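Local coordinates for flavodoxin (Streptococcus pneumoniae serotype 4, PDB 5LJL), which binds FMN and probably serves as a low-potential electron donor to a number of redox enzymes, at residues Ala20-Asp25 and Glu131-Leu136. Residues are numbered along the deposited sequence; the frame is centred on the assembly and turned at random.
Sequences ADIVAD and EDIERL
No flat group takes part where I22 and V23 meet I133 and L136; the flat group to note is the guanidinium of R135, within helix 130-146. E131 CG lies at its edge, in plane. R135 NH1 makes a salt bridge to E131 OE1 at 3.0 Å. The carboxylate uses its anti lone pair, and OE1 sits 26° out of the guanidinium plane. The bond is bent. This pair spans one turn of the helix and does not reach segment 20-25.

Across the contact only aliphatic carbons touch. I22 reaches over with two branches. Its CD1 packs on I133 CG1 at 3.8 Å. I22 has CG1 beside the backbone N (chi1 -68°), which leaves CG2 anti to that N, where it meets L136 CB at 3.9 Å. L136 CD1 lies against both branches, 4.0 Å from I22 CG2 and 4.1 Å from I22 CD1. V23 approaches through CG2, which lies 3.9 Å from L136 CD2. In each pair the side chains cross at about a right angle. The helix segments come within 9.7 Å, axis to axis, at a crossing angle of -48°.

Both helices lie on the same side of the parallel sheet of the flavodoxin fold. V23 also touches I7 and I54, and L136 touches V122. The contact thus runs from the buried pair V23 and L136, next to the strands, to the partly exposed I22 and I133. With no hydrogen bond or salt bridge between the segments, the two helices are held here by van der Waals packing and the burial of apolar surface.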
loop_
_atom_site.group_PDB
_atom_site.type_symbol
_atom_site.label_atom_id
_atom_site.label_comp_id
_atom_site.label_asym_id
_atom_site.label_seq_id
_atom_site.Cartn_x
_atom_site.Cartn_y
_atom_site.Cartn_z
ATOM N N ALA A 20 0.826 7.122 2.839
ATOM C CA ALA A 20 -0.521 6.663 2.470
ATOM C C ALA A 20 -1.391 7.879 2.109
ATOM O O ALA A 20 -2.181 7.877 1.146
ATOM C CB ALA A 20 -1.137 5.900 3.649
ATOM N N ASP A 21 -1.305 8.890 2.964
ATOM C CA ASP A 21 -2.066 10.124 2.780
ATOM C C ASP A 21 -1.732 10.901 1.509
ATOM O O ASP A 21 -2.682 11.434 0.866
ATOM C CB ASP A 21 -1.948 10.995 4.041
ATOM C CG ASP A 21 -2.734 10.446 5.219
ATOM O OD1 ASP A 21 -3.735 9.655 5.064
ATOM O OD2 ASP A 21 -2.343 10.874 6.348
ATOM N N ILE A 22 -0.455 10.927 1.130
ATOM C CA ILE A 22 -0.062 11.531 -0.126
ATOM C C ILE A 22 -0.729 10.827 -1.312
ATOM O O ILE A 22 -1.182 11.482 -2.272
ATOM C CB ILE A 22 1.471 11.555 -0.258
ATOM C CG1 ILE A 22 2.058 12.512 0.764
ATOM C CG2 ILE A 22 1.984 11.814 -1.674
ATOM C CD1 ILE A 22 3.480 12.203 1.143
ATOM N N VAL A 23 -0.679 9.490 -1.291
ATOM C CA VAL A 23 -1.299 8.727 -2.367
ATOM C C VAL A 23 -2.810 8.944 -2.421
ATOM O O VAL A 23 -3.347 9.224 -3.491
ATOM C CB VAL A 23 -0.969 7.224 -2.205
ATOM C CG1 VAL A 23 -1.736 6.388 -3.210
ATOM C CG2 VAL A 23 0.562 6.994 -2.335
ATOM N N ALA A 24 -3.478 8.886 -1.251
ATOM C CA ALA A 24 -4.905 9.103 -1.126
ATOM C C ALA A 24 -5.295 10.456 -1.681
ATOM O O ALA A 24 -6.275 10.524 -2.383
ATOM C CB ALA A 24 -5.345 9.065 0.315
ATOM N N ASP A 25 -4.521 11.492 -1.348
ATOM C CA ASP A 25 -4.849 12.855 -1.764
ATOM C C ASP A 25 -4.773 13.006 -3.279
ATOM O O ASP A 25 -5.672 13.676 -3.886
ATOM C CB ASP A 25 -4.031 13.863 -1.009
ATOM C CG ASP A 25 -4.463 13.978 0.452
ATOM O OD1 ASP A 25 -5.555 13.448 0.815
ATOM O OD2 ASP A 25 -3.698 14.603 1.175
ATOM N N GLU A 131 10.958 14.792 -3.691
ATOM C CA GLU A 131 11.274 13.756 -4.679
ATOM C C GLU A 131 10.486 12.418 -4.481
ATOM O O GLU A 131 9.997 11.782 -5.449
ATOM C CB GLU A 131 12.753 13.489 -4.688
ATOM C CG GLU A 131 13.251 12.444 -5.674
ATOM C CD GLU A 131 14.794 12.316 -5.718
ATOM O OE1 GLU A 131 15.303 11.388 -6.408
ATOM O OE2 GLU A 131 15.528 13.126 -5.065
ATOM N N ASP A 132 10.294 12.074 -3.220
ATOM C CA ASP A 132 9.492 10.900 -2.859
ATOM C C ASP A 132 8.033 11.228 -3.115
ATOM O O ASP A 132 7.307 10.371 -3.622
ATOM C CB ASP A 132 9.670 10.541 -1.352
ATOM C CG ASP A 132 11.108 10.280 -0.988
ATOM O OD1 ASP A 132 11.626 9.328 -1.512
ATOM O OD2 ASP A 132 11.715 11.079 -0.225
ATOM N N ILE A 133 7.568 12.437 -2.745
ATOM C CA ILE A 133 6.193 12.857 -3.038
ATOM C C ILE A 133 5.856 12.734 -4.552
ATOM O O ILE A 133 4.794 12.224 -4.986
ATOM C CB ILE A 133 5.951 14.329 -2.489
ATOM C CG1 ILE A 133 5.887 14.275 -0.946
ATOM C CG2 ILE A 133 4.647 14.901 -3.046
ATOM C CD1 ILE A 133 6.213 15.616 -0.308
ATOM N N GLU A 134 6.759 13.204 -5.370
ATOM C CA GLU A 134 6.618 13.063 -6.848
ATOM C C GLU A 134 6.465 11.582 -7.272
ATOM O O GLU A 134 5.612 11.260 -8.074
ATOM C CB GLU A 134 7.801 13.714 -7.581
ATOM C CG GLU A 134 7.909 13.548 -9.089
ATOM C CD GLU A 134 6.714 14.083 -9.881
ATOM O OE1 GLU A 134 6.507 13.635 -11.022
ATOM O OE2 GLU A 134 5.967 14.922 -9.405
ATOM N N ARG A 135 7.290 10.698 -6.738
ATOM C CA ARG A 135 7.235 9.289 -7.099
ATOM C C ARG A 135 5.868 8.705 -6.680
ATOM O O ARG A 135 5.228 7.910 -7.399
ATOM C CB ARG A 135 8.389 8.479 -6.505
ATOM C CG ARG A 135 9.695 8.575 -7.308
ATOM C CD ARG A 135 10.866 7.768 -6.699
ATOM N NE ARG A 135 11.930 7.700 -7.718
ATOM C CZ ARG A 135 12.846 8.659 -7.973
ATOM N NH1 ARG A 135 12.918 9.769 -7.218
ATOM N NH2 ARG A 135 13.713 8.511 -8.993
ATOM N N LEU A 136 5.447 9.040 -5.465
ATOM C CA LEU A 136 4.145 8.598 -4.992
ATOM C C LEU A 136 3.016 9.117 -5.841
ATOM O O LEU A 136 1.952 8.450 -6.064
ATOM C CB LEU A 136 3.940 9.043 -3.545
ATOM C CG LEU A 136 4.805 8.350 -2.506
ATOM C CD1 LEU A 136 4.900 9.123 -1.190
ATOM C CD2 LEU A 136 4.416 6.887 -2.272
#